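Local coordinates for carbohydrate binding protein, putative, CPB33A (Cellvibrio japonicus, PDB 5FJQ) that is a copper-dependent lytic polysaccharide monooxygenase important for efficient use of chitin, whose chains it probably cleaves oxidatively, at residues A[1-6]-A[10-15]; A[92-97]-A[105-110]; A[17-22]-A[36-41]; A[6-9]-A[15-18]; A[71-74]-A[79-82]. All coordinates share one frame; numbering follows the deposited sequence.

Interaction 1: A[1-6]-A[10-15]; sequences HGYVSS and RVIQCK. With CU (copper (II) ion), chain D.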
# COMPACT_ATOMS: atom_id res chain seq x y z
N HIS A 1 5.96 -12.31 1.85
CA HIS A 1 5.60 -11.49 3.05
C HIS A 1 6.43 -10.21 3.21
O HIS A 1 7.67 -10.21 3.37
CB HIS A 1 5.56 -12.38 4.31
CG HIS A 1 4.34 -13.24 4.38
ND1 HIS A 1 4.02 -14.15 3.38
CD2 HIS A 1 3.36 -13.34 5.31
CE1 HIS A 1 2.87 -14.73 3.68
NE2 HIS A 1 2.46 -14.27 4.85
N GLY A 2 5.73 -9.09 3.17
CA GLY A 2 6.37 -7.82 3.31
C GLY A 2 5.48 -6.59 3.22
O GLY A 2 4.35 -6.67 2.80
N TYR A 3 6.04 -5.41 3.56
CA TYR A 3 5.27 -4.15 3.56
C TYR A 3 6.20 -3.00 3.19
O TYR A 3 7.37 -3.23 3.13
CB TYR A 3 4.65 -3.93 4.94
CG TYR A 3 5.68 -3.95 6.06
CD1 TYR A 3 6.05 -5.16 6.65
CD2 TYR A 3 6.33 -2.80 6.47
CE1 TYR A 3 7.02 -5.21 7.65
CE2 TYR A 3 7.29 -2.83 7.50
CZ TYR A 3 7.63 -4.05 8.06
OH TYR A 3 8.57 -4.13 9.04
N VAL A 4 5.68 -1.79 2.95
CA VAL A 4 6.51 -0.61 2.60
C VAL A 4 6.76 0.10 3.91
O VAL A 4 5.81 0.56 4.58
CB VAL A 4 5.84 0.34 1.60
CG1 VAL A 4 6.74 1.56 1.29
CG2 VAL A 4 5.58 -0.39 0.29
N SER A 5 8.06 0.24 4.22
CA SER A 5 8.50 0.74 5.49
C SER A 5 8.89 2.20 5.38
O SER A 5 8.87 2.91 6.40
CB SER A 5 9.65 -0.15 6.00
OG SER A 5 10.59 -0.45 4.96
N SER A 6 9.15 2.65 4.14
CA SER A 6 9.74 3.99 3.87
C SER A 6 9.37 4.43 2.43
O SER A 6 9.82 3.78 1.49
CB SER A 6 11.24 3.88 4.06
OG SER A 6 11.87 5.08 3.78
N ARG A 10 0.34 3.02 5.18
CA ARG A 10 -0.78 3.32 6.07
C ARG A 10 -0.90 2.27 7.21
O ARG A 10 -1.19 2.67 8.35
CB ARG A 10 -2.08 3.32 5.26
CG ARG A 10 -3.21 4.02 6.00
CD ARG A 10 -4.42 4.12 5.13
NE ARG A 10 -4.30 5.06 4.03
CZ ARG A 10 -5.31 5.19 3.14
NH1 ARG A 10 -6.43 4.46 3.28
NH2 ARG A 10 -5.24 6.06 2.15
N VAL A 11 -0.69 0.97 6.90
CA VAL A 11 -0.76 -0.09 7.94
C VAL A 11 0.43 0.17 8.94
O VAL A 11 0.31 -0.05 10.14
CB VAL A 11 -0.73 -1.59 7.40
CG1 VAL A 11 -1.96 -1.87 6.54
CG2 VAL A 11 0.57 -1.93 6.62
N ILE A 12 1.50 0.79 8.46
CA ILE A 12 2.72 1.02 9.37
C ILE A 12 2.60 2.34 10.18
O ILE A 12 3.08 2.48 11.37
CB ILE A 12 4.08 1.12 8.57
CG1 ILE A 12 4.46 -0.21 7.88
CG2 ILE A 12 5.23 1.60 9.52
CD1 ILE A 12 4.54 -1.42 8.77
N GLN A 13 2.08 3.35 9.52
CA GLN A 13 1.73 4.60 10.19
C GLN A 13 0.78 4.29 11.35
O GLN A 13 1.00 4.66 12.51
CB GLN A 13 1.10 5.56 9.19
CG GLN A 13 2.11 6.19 8.20
CD GLN A 13 3.03 7.17 8.87
OE1 GLN A 13 3.06 7.23 10.09
NE2 GLN A 13 3.80 7.97 8.07
N CYS A 14 -0.27 3.61 11.06
CA CYS A 14 -1.21 3.34 12.18
C CYS A 14 -0.70 2.30 13.23
O CYS A 14 -0.97 2.48 14.44
CB CYS A 14 -2.60 3.09 11.66
SG CYS A 14 -3.57 4.57 11.18
N LYS A 15 0.04 1.28 12.79
CA LYS A 15 0.65 0.35 13.74
C LYS A 15 1.40 1.11 14.80
O LYS A 15 1.17 0.96 16.00
CB LYS A 15 1.55 -0.70 13.07
CG LYS A 15 2.48 -1.40 14.03
CD LYS A 15 3.17 -2.58 13.38
CE LYS A 15 4.36 -2.14 12.48
NZ LYS A 15 5.58 -1.89 13.36
CU CU D . 5.27 -14.25 1.79
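The first strand of the lytic polysaccharide monooxygenase domain, 2-6, meets helix 10-17 through Y3 and I12, just after H1, the N-terminal half of the histidine brace. Strand 2-6 forms an edge of a three-stranded antiparallel sheet, and after a short turn the chain comes back as a helix. The two side chains cross at about a right angle. The end methyl of I12 does most of the touching: CD1 lies 3.2 Å from Y3 CD2 and 3.3 Å from Y3 CE2, an oblique and tight approach to the CD2-CE2 bond. I12 CG1 follows behind it, 3.5 Å from the same CD2. Y3 is turned so that CG falls between its backbone N and carbonyl carbon (chi1 55°), which swings the ring toward the helix. I12 folds back at chi2 (-55°) to lay its methyl against that ring. V4 adds only backbone here, its O sitting 3.6 Å from I12 CG1, while its side chain packs on W94 and I175 in the sandwich. The far side of the helix is fixed differently, by the disulfide C14-C27 and by R10, which forms a salt bridge with D176 and a cation-pi contact with W80. Strand 2-6 continues from the copper ligand H1, but the packing of Y3 on I12 lies away from the metal. There H100 NE2 completes the brace, and H1 grips the copper ion twice, through its terminal N at 2.1 Å and through ring ND1 at 2.0 Å.

Interaction 2: A[92-97]-A[105-110]; sequences FVWTNT and FRYYIT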
# COMPACT_ATOMS: atom_id res chain seq x y z
N PHE A 92 11.23 4.17 -2.29
CA PHE A 92 10.22 3.34 -1.62
C PHE A 92 10.84 1.99 -1.29
O PHE A 92 11.51 1.35 -2.12
CB PHE A 92 8.99 3.16 -2.51
CG PHE A 92 8.17 4.41 -2.67
CD1 PHE A 92 8.58 5.44 -3.52
CD2 PHE A 92 7.05 4.61 -1.91
CE1 PHE A 92 7.82 6.61 -3.62
CE2 PHE A 92 6.29 5.78 -2.00
CZ PHE A 92 6.68 6.77 -2.86
N VAL A 93 10.63 1.56 -0.06
CA VAL A 93 11.39 0.44 0.40
C VAL A 93 10.39 -0.53 0.95
O VAL A 93 9.58 -0.12 1.78
CB VAL A 93 12.34 0.84 1.57
CG1 VAL A 93 12.94 -0.41 2.20
CG2 VAL A 93 13.42 1.87 1.11
N TRP A 94 10.52 -1.79 0.51
CA TRP A 94 9.68 -2.88 1.04
C TRP A 94 10.57 -3.63 2.00
O TRP A 94 11.66 -4.06 1.63
CB TRP A 94 9.18 -3.85 -0.05
CG TRP A 94 7.97 -3.41 -0.85
CD1 TRP A 94 7.98 -2.52 -1.84
CD2 TRP A 94 6.63 -3.95 -0.80
NE1 TRP A 94 6.73 -2.35 -2.40
CE2 TRP A 94 5.87 -3.25 -1.79
CE3 TRP A 94 5.98 -4.93 -0.01
CZ2 TRP A 94 4.53 -3.49 -2.02
CZ3 TRP A 94 4.66 -5.18 -0.24
CH2 TRP A 94 3.91 -4.44 -1.23
N THR A 95 10.13 -3.76 3.24
CA THR A 95 10.79 -4.64 4.18
C THR A 95 10.03 -5.95 4.13
O THR A 95 8.85 -6.03 4.51
CB THR A 95 10.79 -4.05 5.60
OG1 THR A 95 11.57 -2.86 5.55
CG2 THR A 95 11.44 -5.03 6.57
N ASN A 96 10.71 -6.96 3.62
CA ASN A 96 10.20 -8.27 3.44
C ASN A 96 10.49 -9.17 4.63
O ASN A 96 11.65 -9.38 4.97
CB ASN A 96 10.73 -8.83 2.12
CG ASN A 96 10.35 -7.95 0.97
OD1 ASN A 96 9.42 -7.15 1.11
ND2 ASN A 96 11.14 -7.97 -0.11
N THR A 97 9.46 -9.72 5.26
CA THR A 97 9.68 -10.65 6.38
C THR A 97 9.98 -12.02 5.85
O THR A 97 10.68 -12.79 6.49
CB THR A 97 8.47 -10.68 7.33
OG1 THR A 97 7.29 -11.20 6.62
CG2 THR A 97 8.28 -9.26 7.93
N PHE A 105 7.45 -5.39 -8.55
CA PHE A 105 6.81 -4.44 -7.61
C PHE A 105 6.31 -3.32 -8.47
O PHE A 105 7.13 -2.67 -9.24
CB PHE A 105 7.80 -3.87 -6.55
CG PHE A 105 8.28 -4.91 -5.54
CD1 PHE A 105 9.34 -5.76 -5.85
CD2 PHE A 105 7.62 -5.09 -4.31
CE1 PHE A 105 9.80 -6.75 -4.94
CE2 PHE A 105 8.08 -6.06 -3.41
CZ PHE A 105 9.14 -6.91 -3.74
N ARG A 106 5.03 -2.98 -8.31
CA ARG A 106 4.48 -1.84 -9.01
C ARG A 106 3.93 -0.78 -8.10
O ARG A 106 3.36 -1.08 -7.03
CB ARG A 106 3.32 -2.26 -9.97
CG ARG A 106 3.81 -2.93 -11.22
CD ARG A 106 2.62 -3.40 -12.05
NE ARG A 106 3.17 -4.11 -13.21
CZ ARG A 106 2.49 -4.93 -14.01
NH1 ARG A 106 1.23 -5.21 -13.74
NH2 ARG A 106 3.09 -5.54 -15.03
N TYR A 107 4.11 0.47 -8.54
CA TYR A 107 3.48 1.58 -7.87
C TYR A 107 2.50 2.33 -8.74
O TYR A 107 2.80 2.64 -9.94
CB TYR A 107 4.52 2.56 -7.36
CG TYR A 107 5.48 1.90 -6.39
CD1 TYR A 107 6.35 0.90 -6.83
CD2 TYR A 107 5.47 2.24 -5.05
CE1 TYR A 107 7.26 0.31 -5.95
CE2 TYR A 107 6.39 1.68 -4.16
CZ TYR A 107 7.21 0.67 -4.60
OH TYR A 107 8.05 0.09 -3.74
N TYR A 108 1.44 2.78 -8.06
CA TYR A 108 0.36 3.60 -8.68
C TYR A 108 0.17 4.81 -7.82
O TYR A 108 0.64 4.84 -6.64
CB TYR A 108 -0.96 2.82 -8.78
CG TYR A 108 -0.83 1.57 -9.57
CD1 TYR A 108 -0.16 0.43 -9.05
CD2 TYR A 108 -1.42 1.49 -10.85
CE1 TYR A 108 -0.03 -0.72 -9.82
CE2 TYR A 108 -1.30 0.35 -11.59
CZ TYR A 108 -0.64 -0.72 -11.09
OH TYR A 108 -0.57 -1.77 -11.91
N ILE A 109 -0.53 5.79 -8.37
CA ILE A 109 -0.87 7.03 -7.66
C ILE A 109 -2.23 7.55 -8.12
O ILE A 109 -2.65 7.27 -9.26
CB ILE A 109 0.22 8.14 -7.78
CG1 ILE A 109 -0.08 9.26 -6.77
CG2 ILE A 109 0.30 8.69 -9.22
CD1 ILE A 109 1.08 10.23 -6.48
N THR A 110 -2.94 8.20 -7.17
CA THR A 110 -4.07 9.06 -7.39
C THR A 110 -3.78 10.26 -8.34
O THR A 110 -2.64 10.74 -8.48
CB THR A 110 -4.58 9.54 -6.04
OG1 THR A 110 -3.46 9.83 -5.20
CG2 THR A 110 -5.36 8.40 -5.32
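W94 and F105 meet across the interior of the beta sandwich, F105 presenting the edge of its ring to the face of the indole. The five-membered ring of W94 and the F105 ring have centroids 4.5 Å apart and planes at 54°, an edge-to-face pair tilted well short of perpendicular. F105 CD2 makes the closest approach, 3.5 Å from W94 NE1, over the indole but offset toward its rim. Y107 comes to the same indole from another direction: its hydroxyl lies at the indole edge, near the plane, while the two side chains run past each other in opposite directions. The next inward-facing residue of the strand, F92, also slides past Y107 antiparallel. Y107 CE2 is 3.4 Å from F92 CB, and the rings, with centroids 5.2 Å apart, meet obliquely. W94, F105 and Y107 have CG anti to the carbonyl carbon, which sends their rings into the gap between strands 92-96 and 105-109; the F92 ring leads away, so mainly its CB and CG meet Y107. These strands belong to different sheets, their axes 10.4 Å apart with directions at 133°, so rings rather than backbone bonds join them. N96 has its amide held by E137 O and S140 OG. The one polar link across the pair is weak: W94 NE1 donates to Y107 OH at 3.1 Å with an N-H...O angle of only 120°. S157 OG is the stronger partner of NE1, and Y107 OH also bonds H142 ND1. The cluster is therefore apolar in bulk, yet its buried N-H and hydroxyl are both satisfied.

Interaction 3: A[17-22]-A[36-41]; sequences NGIENP and GGLYTP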
# COMPACT_ATOMS: atom_id res chain seq x y z
N ASN A 17 1.29 4.20 15.62
CA ASN A 17 0.51 5.13 16.44
C ASN A 17 -0.22 4.35 17.59
O ASN A 17 -0.82 4.99 18.47
CB ASN A 17 -0.50 5.86 15.58
CG ASN A 17 -1.31 6.90 16.37
OD1 ASN A 17 -2.54 6.76 16.55
ND2 ASN A 17 -0.61 7.93 16.86
N GLY A 18 -0.18 3.01 17.57
CA GLY A 18 -0.84 2.18 18.64
C GLY A 18 -2.09 1.49 18.12
O GLY A 18 -3.10 2.15 17.77
N ILE A 19 -2.04 0.16 18.05
CA ILE A 19 -3.10 -0.57 17.46
C ILE A 19 -4.29 -0.64 18.46
O ILE A 19 -5.41 -0.46 18.05
CB ILE A 19 -2.65 -2.00 17.08
CG1 ILE A 19 -1.56 -1.93 15.99
CG2 ILE A 19 -3.86 -2.84 16.63
CD1 ILE A 19 -0.75 -3.23 15.85
N GLU A 20 -4.00 -0.86 19.75
CA GLU A 20 -5.08 -0.99 20.75
C GLU A 20 -5.67 0.37 21.17
O GLU A 20 -6.88 0.51 21.31
CB GLU A 20 -4.59 -1.82 21.97
CG GLU A 20 -4.02 -3.18 21.57
CD GLU A 20 -5.01 -3.96 20.70
OE1 GLU A 20 -6.21 -3.67 20.84
OE2 GLU A 20 -4.63 -4.83 19.87
N ASN A 21 -4.81 1.36 21.34
CA ASN A 21 -5.15 2.68 21.87
C ASN A 21 -4.55 3.77 21.01
O ASN A 21 -3.77 4.56 21.48
CB ASN A 21 -4.62 2.85 23.29
CG ASN A 21 -5.34 1.96 24.28
OD1 ASN A 21 -4.74 1.08 24.90
ND2 ASN A 21 -6.66 2.18 24.44
N PRO A 22 -4.94 3.82 19.74
CA PRO A 22 -4.39 4.85 18.87
C PRO A 22 -4.77 6.25 19.40
O PRO A 22 -5.78 6.42 20.10
CB PRO A 22 -5.12 4.60 17.53
CG PRO A 22 -6.36 3.90 17.87
CD PRO A 22 -6.13 3.16 19.16
N GLY A 36 -7.22 -5.19 13.54
CA GLY A 36 -6.35 -6.12 14.28
C GLY A 36 -5.33 -6.74 13.30
O GLY A 36 -4.33 -7.33 13.70
N GLY A 37 -5.59 -6.64 11.98
CA GLY A 37 -4.50 -6.99 11.03
C GLY A 37 -3.26 -6.08 11.10
O GLY A 37 -2.30 -6.26 10.35
N LEU A 38 -3.28 -5.04 11.94
CA LEU A 38 -2.17 -4.11 11.96
C LEU A 38 -0.95 -4.71 12.64
O LEU A 38 0.16 -4.14 12.51
CB LEU A 38 -2.53 -2.76 12.61
CG LEU A 38 -3.46 -1.75 11.91
CD1 LEU A 38 -3.79 -0.61 12.84
CD2 LEU A 38 -2.77 -1.25 10.65
N TYR A 39 -1.14 -5.82 13.34
CA TYR A 39 -0.02 -6.58 13.96
C TYR A 39 0.80 -7.34 12.91
O TYR A 39 1.89 -7.88 13.17
CB TYR A 39 -0.62 -7.64 14.91
CG TYR A 39 -0.91 -7.05 16.23
CD1 TYR A 39 0.13 -6.77 17.16
CD2 TYR A 39 -2.20 -6.67 16.55
CE1 TYR A 39 -0.16 -6.17 18.38
CE2 TYR A 39 -2.49 -6.08 17.76
CZ TYR A 39 -1.48 -5.86 18.67
OH TYR A 39 -1.84 -5.26 19.84
N THR A 40 0.19 -7.51 11.72
CA THR A 40 0.83 -8.37 10.69
C THR A 40 0.82 -7.61 9.34
O THR A 40 0.24 -8.07 8.35
CB THR A 40 0.12 -9.74 10.52
OG1 THR A 40 -1.23 -9.51 10.21
CG2 THR A 40 0.19 -10.63 11.74
N PRO A 41 1.45 -6.43 9.32
CA PRO A 41 1.56 -5.53 8.16
C PRO A 41 2.14 -6.19 6.89
O PRO A 41 1.82 -5.75 5.76
CB PRO A 41 2.50 -4.44 8.67
CG PRO A 41 3.32 -5.11 9.75
CD PRO A 41 2.24 -5.93 10.45
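I19 and L38 bring the two backbones within 6.6 Å, CA to CA, where the loop leaving helix 10-17 passes the single 3-10 turn at 36-39. G18 breaks the helix with a positive phi of 107°, and the chain then turns to direct I19 at the 3-10 segment. That segment ends with T40 N bonded to G37 O. I19 is the centre of the contact. Its CD1 methyl sits squarely over the Y39 ring, 3.6 Å from the centroid and 3° off the ring normal, a nearly ideal CH-pi contact. From the same side chain CG1 touches L38 CB at 3.6 Å, and CG2 reaches Y39 CE2 at 3.7 Å, so I19 wedges between the two neighbours. E20 comes to the ring at its edge instead. Bent at chi2 (-53°), its chain carries the carboxylate almost into the ring plane, and Y39 OH donates to the anti lone pair of E20 OE2 at 2.8 Å. One ring is thus held by a methyl on a face and a carboxylate at its rim, the polar part lying on the exposed side. Helix 25-33 runs between these two loops along the chain, with P22 packing on it and N35, just past its end, donating to I19 O; L38 also packs on V11 and C14 of helix 10-17.

Interaction 4: A[6-9]-A[15-18]; sequences SPKS and KENG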
# COMPACT_ATOMS: atom_id res chain seq x y z
N SER A 6 9.15 2.65 4.14
CA SER A 6 9.74 3.99 3.87
C SER A 6 9.37 4.43 2.43
O SER A 6 9.82 3.78 1.49
CB SER A 6 11.24 3.88 4.06
OG SER A 6 11.87 5.08 3.78
N PRO A 7 8.44 5.42 2.28
CA PRO A 7 7.66 6.11 3.30
C PRO A 7 6.74 5.09 3.97
O PRO A 7 6.34 4.12 3.33
CB PRO A 7 6.83 7.09 2.48
CG PRO A 7 7.67 7.34 1.27
CD PRO A 7 8.05 5.93 0.96
N LYS A 8 6.48 5.25 5.26
CA LYS A 8 5.65 4.29 6.01
C LYS A 8 4.29 4.19 5.35
O LYS A 8 3.61 5.21 5.09
CB LYS A 8 5.52 4.71 7.45
CG LYS A 8 6.84 4.92 8.17
CD LYS A 8 6.62 5.43 9.60
CE LYS A 8 7.92 5.53 10.43
NZ LYS A 8 8.41 4.13 10.76
N SER A 9 3.88 2.96 5.08
CA SER A 9 2.59 2.67 4.49
C SER A 9 1.59 2.94 5.59
O SER A 9 1.98 3.11 6.76
CB SER A 9 2.45 1.21 4.08
OG SER A 9 2.46 0.33 5.23
N LYS A 15 0.04 1.28 12.79
CA LYS A 15 0.65 0.35 13.74
C LYS A 15 1.40 1.11 14.80
O LYS A 15 1.17 0.96 16.00
CB LYS A 15 1.55 -0.70 13.07
CG LYS A 15 2.48 -1.40 14.03
CD LYS A 15 3.17 -2.58 13.38
CE LYS A 15 4.36 -2.14 12.48
NZ LYS A 15 5.58 -1.89 13.36
N GLU A 16 2.23 2.04 14.34
CA GLU A 16 3.17 2.71 15.20
C GLU A 16 2.47 3.76 16.05
O GLU A 16 3.01 4.20 17.08
CB GLU A 16 4.16 3.34 14.24
CG GLU A 16 5.23 2.35 13.79
CD GLU A 16 6.31 3.02 12.96
OE1 GLU A 16 6.39 4.26 12.99
OE2 GLU A 16 7.05 2.28 12.29
N ASN A 17 1.29 4.20 15.62
CA ASN A 17 0.51 5.13 16.44
C ASN A 17 -0.22 4.35 17.59
O ASN A 17 -0.82 4.99 18.47
CB ASN A 17 -0.50 5.86 15.58
CG ASN A 17 -1.31 6.90 16.37
OD1 ASN A 17 -2.54 6.76 16.55
ND2 ASN A 17 -0.61 7.93 16.86
N GLY A 18 -0.18 3.01 17.57
CA GLY A 18 -0.84 2.18 18.64
C GLY A 18 -2.09 1.49 18.12
O GLY A 18 -3.10 2.15 17.77
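K8 and E16 meet by charge at the protein surface, in a salt bridge gripped by both carboxylate oxygens. K8 NZ donates at 2.8 Å to E16 OE2, which accepts through its syn lone pair, on the side of OE1. A second bond, from the same NZ to E16 OE1 at 3.0 Å, is weak. The side chains cross at about a right angle: E16 runs extended from CG toward its carboxylate, while K8 stays straight until chi4, where a bend (-71°) turns NZ in between the oxygens. The methylene K8 CE is carried along with the ammonium to a close approach, 3.2 Å from E16 OE1.

Both residues frame helix 10-17, K8 just ahead of its start and E16 near its end, so the bridge links the loop before the helix to its last turn. S9, between K8 and the helix, is the N-cap; its OG makes a weak bond to I12 N and a firmer one with Q173 OE1.

In the backbone, G18 N bonds K15 O at 2.9 Å where the helix gives out. Ahead of K8, a cis peptide bond precedes P7, which packs on F92 and I175.

Interaction 5: A[71-74]-A[79-82]; sequences FGMD and DWPA
W80 aims the outer rim of its indole at the 3-10 turn 71-74, and the conformation of two side chains decides what it meets. With CG anti to the carbonyl carbon (chi1 -72°), the indole is directed toward the turn, and chi2 of 109° rotates it so that CH2 of the six-membered ring is nearest, 3.3 Å from G72 O. That carbonyl oxygen lies at the ring edge, in its plane, so an aromatic C-H points broadly at it; CZ2 is farther off, 3.7 Å from the same oxygen. M73 is the more contorted partner. Its chain starts away from the tryptophan, then folds at chi2 (-64°) and again at chi3, well away from a staggered value. That double bend curls the methyl back, bringing CE to 4.1 Å from W80 CZ3, obliquely to the ring. The two side chains approach each other aslant, with a loose apolar touch.

R10 NH1 makes a weak hydrogen bond to M73 O. W80 NE1 has a weak bond to L75 O, and its ring also packs on A26 and C14. Both segments belong to the long loop between helix 53-56 and strand 83-84, consistent with the variable loop-and-helix region that flanks the beta sandwich in lytic polysaccharide monooxygenases.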
# COMPACT_ATOMS: atom_id res chain seq x y z
N PHE A 71 -10.02 -3.54 7.38
CA PHE A 71 -11.08 -2.70 6.79
C PHE A 71 -10.99 -1.21 7.24
O PHE A 71 -11.47 -0.34 6.57
CB PHE A 71 -12.44 -3.27 7.13
CG PHE A 71 -12.92 -4.37 6.19
CD1 PHE A 71 -12.09 -4.87 5.15
CD2 PHE A 71 -14.18 -4.96 6.39
CE1 PHE A 71 -12.53 -5.89 4.30
CE2 PHE A 71 -14.62 -5.98 5.54
CZ PHE A 71 -13.79 -6.44 4.50
N GLY A 72 -10.28 -0.94 8.36
CA GLY A 72 -10.09 0.40 8.88
C GLY A 72 -9.19 1.18 7.88
O GLY A 72 -9.37 2.37 7.66
N MET A 73 -8.31 0.41 7.23
CA MET A 73 -7.42 0.90 6.16
C MET A 73 -8.12 1.38 4.91
O MET A 73 -7.50 2.14 4.11
CB MET A 73 -6.29 -0.12 5.82
CG MET A 73 -5.39 -0.51 7.00
SD MET A 73 -4.45 0.88 7.64
CE MET A 73 -5.51 1.41 8.97
N ASP A 74 -9.42 1.04 4.78
CA ASP A 74 -10.18 1.34 3.59
C ASP A 74 -10.91 2.66 3.65
O ASP A 74 -11.64 3.03 2.68
CB ASP A 74 -11.13 0.22 3.31
CG ASP A 74 -10.42 -1.05 2.80
OD1 ASP A 74 -9.44 -0.94 2.03
OD2 ASP A 74 -10.81 -2.18 3.13
N ASP A 79 -6.85 12.97 6.32
CA ASP A 79 -5.96 13.20 7.49
C ASP A 79 -5.09 11.98 7.85
O ASP A 79 -4.48 11.91 8.96
CB ASP A 79 -6.75 13.67 8.69
CG ASP A 79 -7.61 12.56 9.26
OD1 ASP A 79 -7.81 11.54 8.56
OD2 ASP A 79 -8.08 12.72 10.41
N TRP A 80 -4.98 11.05 6.91
CA TRP A 80 -4.09 9.90 7.18
C TRP A 80 -2.71 10.43 7.50
O TRP A 80 -2.28 11.43 6.88
CB TRP A 80 -4.02 8.93 6.02
CG TRP A 80 -5.27 8.12 5.80
CD1 TRP A 80 -6.17 8.27 4.76
CD2 TRP A 80 -5.81 7.04 6.62
NE1 TRP A 80 -7.18 7.35 4.88
CE2 TRP A 80 -6.99 6.59 6.00
CE3 TRP A 80 -5.39 6.40 7.81
CZ2 TRP A 80 -7.80 5.54 6.53
CZ3 TRP A 80 -6.21 5.35 8.32
CH2 TRP A 80 -7.37 4.94 7.68
N PRO A 81 -2.00 9.81 8.47
CA PRO A 81 -0.61 10.27 8.64
C PRO A 81 0.21 10.14 7.34
O PRO A 81 0.29 9.05 6.78
CB PRO A 81 -0.05 9.32 9.69
CG PRO A 81 -1.26 8.94 10.51
CD PRO A 81 -2.41 8.86 9.52
N ALA A 82 0.83 11.20 6.85
CA ALA A 82 1.40 11.14 5.54
C ALA A 82 2.85 11.63 5.56
O ALA A 82 3.24 12.37 6.44
CB ALA A 82 0.55 11.96 4.58

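Helix 10-17 is the element common to interactions 1, 3, 4 and 5: it serves interactions 1 and 4, whose centres are about 5 Å apart, P41 of interaction 3 packs on its I12, and its R10 joins interaction 1 to interaction 5. L38 CD2 of interaction 3 also touches M73 SD at 4.1 Å. Strand 2-6 is the bridge to interaction 2, neighbouring strand 88-96 in its sheet; S5 OG and T95 OG1 are 2.7 Å apart, and the centres of interactions 1 and 2 about 10 Å. Interactions 2 and 3 do not touch, their nearest atoms being about 7 Å apart. Segment 1-6 carries the copper ligand H1 at its end; the N96 side chain of interaction 2 is about 8 Å from the metal.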